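Local coordinates for protein thermospermine synthase (Medicago truncatula, PDB 6BQ6) that probably transfers an aminopropyl group from decarboxylated S-adenosylmethionine to spermidine, making the tetraamine thermospermine in plant polyamine biosynthesis, at residues Ala95-Pro100 / Leu120-Ile125; Glu136-Cys141 / Leu157-Asn162; Gly211-Thr216 / Ser266-Ser271. All coordinates share one frame; numbering follows the deposited sequence.

Contact 1: residues Ala95-Pro100 / Leu120-Ile125; sequences ALLHHP and LRHKTI
The imidazole of His122 carries Leu96 on one face: the methyl CD2 stands over the middle of the ring, 3.6 Å from its centroid and 12° off the normal, a CH-pi contact. Leu96 CB lies over the same ring and comes within 3.5 Å of His122 CE1, so the leucine spans the imidazole from the CG side to the CE1 side. Leu97 adds its methyl CD2 from an oblique direction, 4.1 Å from His122 CE1. At the far end of the turn that His122 begins, Ile125 CD1 meets Leu96 CD2 at 3.9 Å; one leucine methyl thus serves both the ring and the isoleucine.

The ring owes its place to the loop as well as to its own torsion. With CG anti to the carbonyl carbon (chi1 -76°), His122 projects toward helix 84-98, while a type I turn from His122 to Ile125, closed by Ile125 N to His122 O at 3.2 Å, sets the two side chains beside one another. At its polar end, His122 NE2 is hydrogen-bonded to His93 ND1, one helical turn before Leu97.

The contact packs the loop joining helix 114-120 to strand 127-132 of the Rossmann-like sheet onto helix 84-98. Its chemistry is divided: dispersion and CH-pi attraction act over the imidazole face, and the bond to His93 fixes the ring's rotation, in a buried setting that would probably favour a neutral imidazole.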
ATOM      1  N   ALA B  95      36.000  10.967 -10.597  1.00 19.95           N
ATOM      2  CA  ALA B  95      37.102  10.113 -11.052  1.00 20.95           C
ATOM      3  C   ALA B  95      37.855  10.700 -12.208  1.00 20.54           C
ATOM      4  O   ALA B  95      39.084  10.852 -12.169  1.00 21.47           O
ATOM      5  CB  ALA B  95      36.607   8.725 -11.390  1.00 20.31           C
ATOM      6  N   LEU B  96      37.146  11.090 -13.256  1.00 20.77           N
ATOM      7  CA  LEU B  96      37.862  11.550 -14.470  1.00 21.06           C
ATOM      8  C   LEU B  96      38.570  12.883 -14.216  1.00 21.15           C
ATOM      9  O   LEU B  96      39.678  13.133 -14.707  1.00 21.05           O
ATOM     10  CB  LEU B  96      36.967  11.655 -15.665  1.00 21.35           C
ATOM     11  CG  LEU B  96      36.832  10.350 -16.474  1.00 21.57           C
ATOM     12  CD1 LEU B  96      36.129   9.240 -15.707  1.00 20.92           C
ATOM     13  CD2 LEU B  96      36.156  10.636 -17.793  1.00 21.84           C
ATOM     14  N   LEU B  97      37.952  13.743 -13.407  1.00 20.40           N
ATOM     15  CA  LEU B  97      38.563  15.012 -13.120  1.00 21.31           C
ATOM     16  C   LEU B  97      39.831  14.922 -12.269  1.00 21.84           C
ATOM     17  O   LEU B  97      40.680  15.782 -12.366  1.00 24.33           O
ATOM     18  CB  LEU B  97      37.544  15.969 -12.454  1.00 20.97           C
ATOM     19  CG  LEU B  97      36.380  16.381 -13.339  1.00 21.12           C
ATOM     20  CD1 LEU B  97      35.264  17.002 -12.526  1.00 20.70           C
ATOM     21  CD2 LEU B  97      36.847  17.354 -14.438  1.00 22.23           C
ATOM     22  N   HIS B  98      39.950  13.921 -11.419  1.00 21.76           N
ATOM     23  CA  HIS B  98      41.112  13.741 -10.622  1.00 22.51           C
ATOM     24  C   HIS B  98      42.234  13.130 -11.433  1.00 23.55           C
ATOM     25  O   HIS B  98      43.389  13.205 -10.989  1.00 25.91           O
ATOM     26  CB  HIS B  98      40.827  12.891  -9.405  1.00 22.62           C
ATOM     27  CG  HIS B  98      40.165  13.641  -8.267  1.00 22.17           C
ATOM     28  ND1 HIS B  98      38.827  13.910  -8.232  1.00 22.25           N
ATOM     29  CD2 HIS B  98      40.687  14.198  -7.146  1.00 23.29           C
ATOM     30  CE1 HIS B  98      38.536  14.598  -7.140  1.00 23.46           C
ATOM     31  NE2 HIS B  98      39.645  14.765  -6.445  1.00 23.32           N
ATOM     32  N   HIS B  99      41.895  12.565 -12.589  1.00 21.86           N
ATOM     33  CA  HIS B  99      42.886  11.987 -13.481  1.00 24.21           C
ATOM     34  C   HIS B  99      43.548  13.077 -14.326  1.00 25.50           C
ATOM     35  O   HIS B  99      42.890  14.046 -14.739  1.00 25.98           O
ATOM     36  CB  HIS B  99      42.204  10.987 -14.394  1.00 23.68           C
ATOM     37  CG  HIS B  99      43.172  10.037 -14.999  1.00 23.76           C
ATOM     38  ND1 HIS B  99      43.925  10.373 -16.096  1.00 24.09           N
ATOM     39  CD2 HIS B  99      43.570   8.800 -14.621  1.00 23.86           C
ATOM     40  CE1 HIS B  99      44.740   9.376 -16.390  1.00 23.89           C
ATOM     41  NE2 HIS B  99      44.560   8.410 -15.502  1.00 24.39           N
ATOM     42  N   PRO B 100      44.862  12.952 -14.596  1.00 28.50           N
ATOM     43  CA  PRO B 100      45.513  14.035 -15.349  1.00 28.86           C
ATOM     44  C   PRO B 100      45.076  14.149 -16.813  1.00 29.76           C
ATOM     45  O   PRO B 100      44.981  15.258 -17.354  1.00 30.27           O
ATOM     46  CB  PRO B 100      47.014  13.713 -15.186  1.00 30.89           C
ATOM     47  CG  PRO B 100      47.077  12.269 -14.881  1.00 30.85           C
ATOM     48  CD  PRO B 100      45.843  12.017 -14.034  1.00 29.33           C
ATOM     49  N   LEU B 120      31.391  10.305 -22.002  1.00 20.23           N
ATOM     50  CA  LEU B 120      31.602  10.846 -23.369  1.00 21.61           C
ATOM     51  C   LEU B 120      31.534  12.373 -23.455  1.00 22.45           C
ATOM     52  O   LEU B 120      31.900  12.959 -24.456  1.00 22.97           O
ATOM     53  CB  LEU B 120      30.584  10.210 -24.319  1.00 22.35           C
ATOM     54  CG  LEU B 120      30.878   8.702 -24.540  1.00 22.67           C
ATOM     55  CD1 LEU B 120      29.646   8.049 -25.129  1.00 23.49           C
ATOM     56  CD2 LEU B 120      32.064   8.384 -25.448  1.00 22.85           C
ATOM     57  N   ARG B 121      31.049  13.033 -22.412  1.00 21.04           N
ATOM     58  CA  ARG B 121      31.173  14.480 -22.284  1.00 22.44           C
ATOM     59  C   ARG B 121      32.597  14.955 -22.108  1.00 22.66           C
ATOM     60  O   ARG B 121      32.855  16.121 -22.300  1.00 25.92           O
ATOM     61  CB  ARG B 121      30.287  15.026 -21.157  1.00 22.50           C
ATOM     62  CG  ARG B 121      28.804  14.802 -21.437  1.00 23.17           C
ATOM     63  CD  ARG B 121      27.913  15.280 -20.286  1.00 23.94           C
ATOM     64  NE  ARG B 121      28.127  16.691 -19.985  1.00 24.19           N
ATOM     65  CZ  ARG B 121      28.034  17.264 -18.781  1.00 25.62           C
ATOM     66  NH1 ARG B 121      27.763  16.579 -17.694  1.00 24.31           N
ATOM     67  NH2 ARG B 121      28.271  18.544 -18.665  1.00 26.06           N
ATOM     68  N   HIS B 122      33.514  14.079 -21.689  1.00 22.33           N
ATOM     69  CA  HIS B 122      34.899  14.445 -21.521  1.00 22.78           C
ATOM     70  C   HIS B 122      35.632  14.452 -22.828  1.00 23.75           C
ATOM     71  O   HIS B 122      35.763  13.427 -23.469  1.00 23.27           O
ATOM     72  CB  HIS B 122      35.546  13.489 -20.537  1.00 22.68           C
ATOM     73  CG  HIS B 122      35.163  13.771 -19.125  1.00 21.40           C
ATOM     74  ND1 HIS B 122      36.037  14.345 -18.232  1.00 21.31           N
ATOM     75  CD2 HIS B 122      34.020  13.518 -18.438  1.00 21.35           C
ATOM     76  CE1 HIS B 122      35.443  14.468 -17.054  1.00 22.10           C
ATOM     77  NE2 HIS B 122      34.218  13.985 -17.158  1.00 20.77           N
ATOM     78  N   LYS B 123      36.189  15.610 -23.199  1.00 25.81           N
ATOM     79  CA  LYS B 123      36.926  15.671 -24.465  1.00 26.27           C
ATOM     80  C   LYS B 123      38.208  14.869 -24.511  1.00 26.28           C
ATOM     81  O   LYS B 123      38.664  14.548 -25.610  1.00 27.10           O
ATOM     82  CB  LYS B 123      37.193  17.142 -24.855  1.00 29.09           C
ATOM     83  CG  LYS B 123      35.910  17.815 -25.217  1.00 30.66           C
ATOM     84  CD  LYS B 123      36.085  19.313 -25.422  1.00 34.47           C
ATOM     85  CE  LYS B 123      36.312  20.054 -24.116  1.00 35.69           C
ATOM     86  NZ  LYS B 123      36.175  21.547 -24.315  1.00 37.69           N
ATOM     87  N   THR B 124      38.788  14.538 -23.348  1.00 24.63           N
ATOM     88  CA  THR B 124      39.991  13.713 -23.311  1.00 24.45           C
ATOM     89  C   THR B 124      39.757  12.268 -23.764  1.00 23.76           C
ATOM     90  O   THR B 124      40.688  11.552 -24.197  1.00 22.64           O
ATOM     91  CB  THR B 124      40.614  13.713 -21.883  1.00 24.85           C
ATOM     92  OG1 THR B 124      39.676  13.183 -20.937  1.00 24.12           O
ATOM     93  CG2 THR B 124      40.948  15.126 -21.433  1.00 25.87           C
ATOM     94  N   ILE B 125      38.523  11.802 -23.634  1.00 22.25           N
ATOM     95  CA  ILE B 125      38.183  10.414 -23.818  1.00 22.08           C
ATOM     96  C   ILE B 125      38.246  10.033 -25.288  1.00 22.26           C
ATOM     97  O   ILE B 125      37.627  10.681 -26.134  1.00 21.87           O
ATOM     98  CB  ILE B 125      36.764  10.099 -23.221  1.00 22.06           C
ATOM     99  CG1 ILE B 125      36.810  10.188 -21.673  1.00 22.05           C
ATOM    100  CG2 ILE B 125      36.201   8.773 -23.692  1.00 22.26           C
ATOM    101  CD1 ILE B 125      37.546   9.056 -21.024  1.00 22.08           C
TER

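Contact 2: residues Glu136-Cys141 / Leu157-Asn162; sequences EVVEFC and LEVVIN
Val138 and Val159 meet methyl to methyl, each extending its CG1 toward the other until the two carbons stand 4.0 Å apart. In both valines CG1 is anti to the backbone N (chi1 173° in Val138 and 175° in Val159), and this common torsion brings the branches tip to tip between helix and strand. The second methyl of Val138, CG2, faces a different partner, Ile161 CD1, at 4.3 Å. One helix residue therefore divides its two branches between alternate residues of strand 157-161, whose side chains emerge on the same face.

Beyond this shell, backbone bonds hold each element. Phe140 N to Glu136 O, at 2.9 Å, belongs to the regular ladder of helix 135-144, and Glu158 and Val160 bond to strand 127-132, which sets the strand in the sheet. Val138 also touches Asp132, which binds adenosine in another structure of this protein and ends that neighbouring strand, while Phe140, on another side of the helix, packs against Ile59 and Leu61.

Light apolar packing of a helix on the outermost parallel strand, beside an acidic residue at the end of the next strand, is characteristic of the Rossmann-like nucleotide-binding fold of AdoMet-dependent enzymes and the spermidine synthase family.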
ATOM      1  N   GLU B 136      19.743  -7.676 -22.923  1.00 28.57           N
ATOM      2  CA  GLU B 136      18.348  -7.195 -23.088  1.00 29.91           C
ATOM      3  C   GLU B 136      18.158  -5.864 -22.422  1.00 27.77           C
ATOM      4  O   GLU B 136      17.451  -5.018 -22.947  1.00 28.23           O
ATOM      5  CB  GLU B 136      17.352  -8.236 -22.603  1.00 33.62           C
ATOM      6  CG  GLU B 136      17.267  -9.376 -23.623  1.00 38.78           C
ATOM      7  CD  GLU B 136      16.131 -10.340 -23.367  1.00 42.63           C
ATOM      8  OE1 GLU B 136      15.081  -9.880 -22.887  1.00 44.24           O
ATOM      9  OE2 GLU B 136      16.310 -11.560 -23.650  1.00 47.77           O
ATOM     10  N   VAL B 137      18.869  -5.617 -21.327  1.00 26.79           N
ATOM     11  CA  VAL B 137      18.806  -4.292 -20.674  1.00 25.47           C
ATOM     12  C   VAL B 137      19.446  -3.247 -21.594  1.00 24.18           C
ATOM     13  O   VAL B 137      18.901  -2.179 -21.795  1.00 23.02           O
ATOM     14  CB  VAL B 137      19.485  -4.294 -19.304  1.00 27.36           C
ATOM     15  CG1 VAL B 137      19.659  -2.854 -18.767  1.00 28.96           C
ATOM     16  CG2 VAL B 137      18.695  -5.154 -18.323  1.00 29.67           C
ATOM     17  N   VAL B 138      20.607  -3.562 -22.170  1.00 23.03           N
ATOM     18  CA  VAL B 138      21.297  -2.622 -23.058  1.00 24.48           C
ATOM     19  C   VAL B 138      20.400  -2.274 -24.217  1.00 24.83           C
ATOM     20  O   VAL B 138      20.231  -1.105 -24.570  1.00 24.37           O
ATOM     21  CB  VAL B 138      22.622  -3.196 -23.596  1.00 25.64           C
ATOM     22  CG1 VAL B 138      23.229  -2.275 -24.640  1.00 26.90           C
ATOM     23  CG2 VAL B 138      23.562  -3.361 -22.421  1.00 26.14           C
ATOM     24  N   GLU B 139      19.852  -3.307 -24.834  1.00 25.09           N
ATOM     25  CA  GLU B 139      19.050  -3.079 -26.042  1.00 26.85           C
ATOM     26  C   GLU B 139      17.760  -2.326 -25.713  1.00 26.01           C
ATOM     27  O   GLU B 139      17.345  -1.450 -26.478  1.00 24.62           O
ATOM     28  CB  GLU B 139      18.795  -4.402 -26.738  1.00 29.41           C
ATOM     29  CG  GLU B 139      20.044  -4.953 -27.436  1.00 32.57           C
ATOM     30  CD  GLU B 139      20.539  -4.076 -28.603  1.00 36.30           C
ATOM     31  OE1 GLU B 139      19.729  -3.403 -29.283  1.00 41.92           O
ATOM     32  OE2 GLU B 139      21.754  -3.990 -28.801  1.00 40.52           O
ATOM     33  N   PHE B 140      17.172  -2.638 -24.554  1.00 23.45           N
ATOM     34  CA  PHE B 140      15.987  -1.923 -24.093  1.00 24.60           C
ATOM     35  C   PHE B 140      16.303  -0.438 -23.954  1.00 24.03           C
ATOM     36  O   PHE B 140      15.593   0.412 -24.476  1.00 24.19           O
ATOM     37  CB  PHE B 140      15.521  -2.474 -22.767  1.00 25.11           C
ATOM     38  CG  PHE B 140      14.268  -1.826 -22.277  1.00 25.88           C
ATOM     39  CD1 PHE B 140      13.063  -2.224 -22.768  1.00 27.66           C
ATOM     40  CD2 PHE B 140      14.317  -0.777 -21.418  1.00 25.60           C
ATOM     41  CE1 PHE B 140      11.902  -1.591 -22.376  1.00 29.35           C
ATOM     42  CE2 PHE B 140      13.150  -0.138 -20.992  1.00 27.09           C
ATOM     43  CZ  PHE B 140      11.946  -0.552 -21.469  1.00 28.57           C
ATOM     44  N   CYS B 141      17.385  -0.133 -23.242  1.00 22.47           N
ATOM     45  CA  CYS B 141      17.730   1.269 -22.972  1.00 22.27           C
ATOM     46  C   CYS B 141      18.176   1.997 -24.231  1.00 23.50           C
ATOM     47  O   CYS B 141      17.883   3.152 -24.402  1.00 24.05           O
ATOM     48  CB  CYS B 141      18.763   1.352 -21.866  1.00 22.33           C
ATOM     49  SG  CYS B 141      18.088   0.796 -20.295  1.00 23.41           S
ATOM     50  N   LEU B 157      32.298   4.544 -28.248  1.00 24.03           N
ATOM     51  CA  LEU B 157      31.677   3.531 -27.370  1.00 23.55           C
ATOM     52  C   LEU B 157      31.706   2.128 -27.963  1.00 25.14           C
ATOM     53  O   LEU B 157      31.328   1.926 -29.116  1.00 25.90           O
ATOM     54  CB  LEU B 157      30.240   3.919 -27.049  1.00 23.61           C
ATOM     55  CG  LEU B 157      29.453   2.996 -26.100  1.00 23.38           C
ATOM     56  CD1 LEU B 157      30.143   2.895 -24.755  1.00 23.02           C
ATOM     57  CD2 LEU B 157      28.042   3.508 -25.981  1.00 23.91           C
ATOM     58  N   GLU B 158      32.201   1.174 -27.175  1.00 24.50           N
ATOM     59  CA  GLU B 158      32.099  -0.246 -27.495  1.00 25.09           C
ATOM     60  C   GLU B 158      31.270  -0.934 -26.393  1.00 25.67           C
ATOM     61  O   GLU B 158      31.599  -0.812 -25.213  1.00 24.99           O
ATOM     62  CB  GLU B 158      33.472  -0.893 -27.546  1.00 27.92           C
ATOM     63  CG  GLU B 158      33.389  -2.390 -27.925  1.00 32.09           C
ATOM     64  CD  GLU B 158      34.707  -3.129 -28.042  1.00 37.06           C
ATOM     65  OE1 GLU B 158      35.783  -2.491 -27.927  1.00 41.80           O
ATOM     66  OE2 GLU B 158      34.652  -4.377 -28.265  1.00 39.46           O
ATOM     67  N   VAL B 159      30.225  -1.669 -26.794  1.00 24.51           N
ATOM     68  CA  VAL B 159      29.413  -2.451 -25.884  1.00 23.94           C
ATOM     69  C   VAL B 159      29.899  -3.902 -25.981  1.00 24.62           C
ATOM     70  O   VAL B 159      30.015  -4.468 -27.065  1.00 22.81           O
ATOM     71  CB  VAL B 159      27.917  -2.318 -26.245  1.00 25.39           C
ATOM     72  CG1 VAL B 159      27.079  -3.234 -25.356  1.00 25.17           C
ATOM     73  CG2 VAL B 159      27.462  -0.883 -26.152  1.00 26.44           C
ATOM     74  N   VAL B 160      30.226  -4.485 -24.835  1.00 24.37           N
ATOM     75  CA  VAL B 160      30.617  -5.877 -24.726  1.00 25.48           C
ATOM     76  C   VAL B 160      29.631  -6.538 -23.797  1.00 26.34           C
ATOM     77  O   VAL B 160      29.323  -5.998 -22.734  1.00 25.57           O
ATOM     78  CB  VAL B 160      32.035  -6.041 -24.172  1.00 27.81           C
ATOM     79  CG1 VAL B 160      32.346  -7.508 -23.899  1.00 28.64           C
ATOM     80  CG2 VAL B 160      33.066  -5.475 -25.135  1.00 29.24           C
ATOM     81  N   ILE B 161      29.103  -7.679 -24.207  1.00 26.33           N
ATOM     82  CA  ILE B 161      28.200  -8.454 -23.368  1.00 26.29           C
ATOM     83  C   ILE B 161      28.995  -9.573 -22.724  1.00 26.91           C
ATOM     84  O   ILE B 161      29.345 -10.556 -23.367  1.00 27.64           O
ATOM     85  CB  ILE B 161      26.999  -9.017 -24.161  1.00 26.92           C
ATOM     86  CG1 ILE B 161      26.263  -7.870 -24.919  1.00 26.46           C
ATOM     87  CG2 ILE B 161      26.067  -9.736 -23.177  1.00 28.21           C
ATOM     88  CD1 ILE B 161      25.735  -6.742 -24.047  1.00 25.65           C
ATOM     89  N   ASN B 162      29.312  -9.400 -21.441  1.00 26.28           N
ATOM     90  CA  ASN B 162      30.141 -10.350 -20.708  1.00 26.83           C
ATOM     91  C   ASN B 162      30.098 -10.026 -19.253  1.00 27.49           C
ATOM     92  O   ASN B 162      29.659  -8.930 -18.828  1.00 26.44           O
ATOM     93  CB  ASN B 162      31.599 -10.354 -21.266  1.00 27.14           C
ATOM     94  CG  ASN B 162      32.366 -11.664 -21.024  1.00 29.18           C
ATOM     95  OD1 ASN B 162      31.804 -12.664 -20.558  1.00 30.72           O
ATOM     96  ND2 ASN B 162      33.671 -11.655 -21.331  1.00 28.02           N
TER

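Contact 3: residues Gly211-Thr216 / Ser266-Ser271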
ATOM      1  N   GLY B 211      48.581   5.965 -12.718  1.00 24.69           N
ATOM      2  CA  GLY B 211      47.676   7.059 -12.389  1.00 24.76           C
ATOM      3  C   GLY B 211      46.198   6.664 -12.439  1.00 22.95           C
ATOM      4  O   GLY B 211      45.312   7.539 -12.346  1.00 23.79           O
ATOM      5  N   GLY B 212      45.923   5.363 -12.588  1.00 22.34           N
ATOM      6  CA  GLY B 212      44.566   4.910 -12.843  1.00 20.83           C
ATOM      7  C   GLY B 212      43.700   5.142 -11.649  1.00 20.79           C
ATOM      8  O   GLY B 212      44.206   5.104 -10.519  1.00 20.96           O
ATOM      9  N   ILE B 213      42.409   5.362 -11.901  1.00 19.88           N
ATOM     10  CA  ILE B 213      41.465   5.617 -10.809  1.00 19.90           C
ATOM     11  C   ILE B 213      40.320   4.637 -10.970  1.00 19.13           C
ATOM     12  O   ILE B 213      39.819   4.465 -12.072  1.00 19.69           O
ATOM     13  CB  ILE B 213      40.950   7.059 -10.801  1.00 20.49           C
ATOM     14  CG1 ILE B 213      42.122   8.046 -10.577  1.00 21.57           C
ATOM     15  CG2 ILE B 213      39.887   7.199  -9.688  1.00 20.49           C
ATOM     16  CD1 ILE B 213      41.788   9.504 -10.740  1.00 21.97           C
ATOM     17  N   PHE B 214      39.945   3.963  -9.888  1.00 18.61           N
ATOM     18  CA  PHE B 214      38.755   3.135  -9.842  1.00 18.12           C
ATOM     19  C   PHE B 214      37.666   3.988  -9.128  1.00 17.61           C
ATOM     20  O   PHE B 214      37.955   4.653  -8.112  1.00 18.97           O
ATOM     21  CB  PHE B 214      39.025   1.849  -9.074  1.00 18.88           C
ATOM     22  CG  PHE B 214      37.813   0.964  -8.916  1.00 18.90           C
ATOM     23  CD1 PHE B 214      37.129   0.449 -10.035  1.00 19.13           C
ATOM     24  CD2 PHE B 214      37.305   0.654  -7.613  1.00 19.96           C
ATOM     25  CE1 PHE B 214      36.006  -0.362  -9.893  1.00 19.09           C
ATOM     26  CE2 PHE B 214      36.170  -0.138  -7.496  1.00 19.70           C
ATOM     27  CZ  PHE B 214      35.524  -0.668  -8.615  1.00 19.35           C
ATOM     28  N   VAL B 215      36.442   3.877  -9.609  1.00 17.07           N
ATOM     29  CA  VAL B 215      35.286   4.397  -8.856  1.00 17.03           C
ATOM     30  C   VAL B 215      34.184   3.338  -8.928  1.00 17.35           C
ATOM     31  O   VAL B 215      33.956   2.723  -9.982  1.00 16.85           O
ATOM     32  CB  VAL B 215      34.788   5.772  -9.356  1.00 16.66           C
ATOM     33  CG1 VAL B 215      34.430   5.741 -10.832  1.00 17.23           C
ATOM     34  CG2 VAL B 215      33.617   6.287  -8.517  1.00 17.61           C
ATOM     35  N   THR B 216      33.495   3.135  -7.814  1.00 17.54           N
ATOM     36  CA  THR B 216      32.324   2.294  -7.809  1.00 17.28           C
ATOM     37  C   THR B 216      31.179   3.035  -7.131  1.00 17.80           C
ATOM     38  O   THR B 216      31.379   3.680  -6.093  1.00 18.20           O
ATOM     39  CB  THR B 216      32.578   0.898  -7.152  1.00 18.31           C
ATOM     40  OG1 THR B 216      31.384   0.114  -7.259  1.00 17.79           O
ATOM     41  CG2 THR B 216      33.000   1.017  -5.706  1.00 19.53           C
ATOM     42  N   SER B 266      47.548   6.758  -6.839  1.00 25.83           N
ATOM     43  CA  SER B 266      48.021   8.097  -6.914  1.00 27.39           C
ATOM     44  C   SER B 266      47.059   8.989  -6.130  1.00 27.54           C
ATOM     45  O   SER B 266      45.873   8.659  -5.963  1.00 26.79           O
ATOM     46  CB  SER B 266      48.098   8.567  -8.341  1.00 27.65           C
ATOM     47  OG  SER B 266      49.072   7.758  -8.983  1.00 31.21           O
ATOM     48  N   PRO B 267      47.566  10.124  -5.638  1.00 28.15           N
ATOM     49  CA  PRO B 267      46.714  10.947  -4.752  1.00 28.01           C
ATOM     50  C   PRO B 267      45.409  11.443  -5.368  1.00 27.50           C
ATOM     51  O   PRO B 267      45.305  11.608  -6.583  1.00 27.43           O
ATOM     52  CB  PRO B 267      47.623  12.131  -4.405  1.00 28.72           C
ATOM     53  CG  PRO B 267      48.988  11.556  -4.489  1.00 29.84           C
ATOM     54  CD  PRO B 267      48.929  10.665  -5.707  1.00 29.66           C
ATOM     55  N   LEU B 268      44.422  11.650  -4.494  1.00 26.62           N
ATOM     56  CA  LEU B 268      43.088  12.137  -4.902  1.00 27.14           C
ATOM     57  C   LEU B 268      42.751  13.350  -4.026  1.00 30.25           C
ATOM     58  O   LEU B 268      41.982  13.250  -3.081  1.00 33.66           O
ATOM     59  CB  LEU B 268      42.064  11.048  -4.712  1.00 25.94           C
ATOM     60  CG  LEU B 268      42.216   9.760  -5.527  1.00 24.80           C
ATOM     61  CD1 LEU B 268      41.417   8.643  -4.874  1.00 24.57           C
ATOM     62  CD2 LEU B 268      41.747  10.015  -6.944  1.00 24.24           C
ATOM     63  N   ASP B 269      43.319  14.485  -4.365  1.00 31.97           N
ATOM     64  CA  ASP B 269      43.301  15.638  -3.472  1.00 34.18           C
ATOM     65  C   ASP B 269      43.363  16.854  -4.355  1.00 34.21           C
ATOM     66  O   ASP B 269      44.433  17.317  -4.728  1.00 38.89           O
ATOM     67  CB  ASP B 269      44.492  15.615  -2.497  1.00 37.44           C
ATOM     68  CG  ASP B 269      45.859  15.784  -3.204  1.00 43.62           C
ATOM     69  OD1 ASP B 269      45.997  15.373  -4.393  1.00 49.00           O
ATOM     70  OD2 ASP B 269      46.806  16.344  -2.584  1.00 48.70           O
ATOM     71  N   LEU B 270      42.214  17.300  -4.782  1.00 32.46           N
ATOM     72  CA  LEU B 270      42.091  18.500  -5.553  1.00 31.67           C
ATOM     73  C   LEU B 270      41.142  19.416  -4.853  1.00 31.90           C
ATOM     74  O   LEU B 270      40.174  18.988  -4.204  1.00 31.13           O
ATOM     75  CB  LEU B 270      41.598  18.189  -6.945  1.00 32.53           C
ATOM     76  CG  LEU B 270      42.612  17.490  -7.838  1.00 32.68           C
ATOM     77  CD1 LEU B 270      41.945  17.253  -9.168  1.00 33.79           C
ATOM     78  CD2 LEU B 270      43.883  18.315  -8.017  1.00 35.19           C
ATOM     79  N   SER B 271      41.404  20.703  -4.998  1.00 31.55           N
ATOM     80  CA  SER B 271      40.538  21.690  -4.409  1.00 30.93           C
ATOM     81  C   SER B 271      39.297  21.852  -5.292  1.00 28.68           C
ATOM     82  O   SER B 271      39.304  21.527  -6.477  1.00 28.47           O
ATOM     83  CB  SER B 271      41.289  23.049  -4.307  1.00 30.67           C
ATOM     84  OG  SER B 271      41.533  23.585  -5.593  1.00 32.15           O
TER
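Apolar packing joins Ile213 to Leu268, whose side chains lie alongside one another with their ends pointing opposite ways. The terminal methyl CD1 of Ile213 rests 3.8 Å from Leu268 CD2, and the same leucine methyl lies 4.1 Å from Ile213 CG1, so a single branch of the leucine lies along the outer part of the isoleucine. Ile213 has CG1 anti to the carbonyl carbon (chi1 -62°) and its chain extended beyond that (chi2 172°), which carries CD1 out to the loop although the side chain does not set off directly toward it. Helix 84-98 adds to this packing through His98, which touches both residues, while Leu262 of the adjacent strand 256-264 and Val245 of strand 243-251 beyond it touch Leu268.

Van der Waals contact of a different sort occurs at the corner that leads into strand 212-220. Ser266 OG approaches Gly211 CA to 3.7 Å, placing a small polar side chain beside a backbone that has no side chain of its own. Gly211 takes up a conformation (phi 82°) in which a side chain would crowd the carbonyl oxygen of the residue before, and which glycine adopts readily.

The hydrogen bonds that position the two segments run through their neighbours. Ser264 OG bonds to both Gly212 O and Ser266 N, linking the corner to the loop's beginning through one hydroxyl. At the far end of the loop, Ser271 is the N-cap of helix 272-282, its OG bonded to Glu274 N.

The arrangement belongs to the antiparallel side of the mixed seven-stranded sheet in this Rossmann-like domain, where the connection leaving strand 256-264 folds against the beginning of strand 212-220 before entering a helix.

How the contacts relate
All four touching residues of contact 1 are buried, whereas contacts 2 and 3 each bury one of theirs and lie nearer the surface. Contacts 1 and 3, with centres about 12 Å apart, share a boundary: helix 84-98 takes part in the first and also packs on strand 212-220, Ala95 O lying 3.3 Å from Ile213 CD1. Contact 2 stands about 27 Å between centres from contact 3, yet both reach the same sheet, one at its outermost parallel strand and the other near its antiparallel side. Chemistry follows place: aliphatic groups cover an imidazole in contact 1, branched aliphatics meet in contact 2, and contact 3 combines aliphatic packing with a serine-glycine approach.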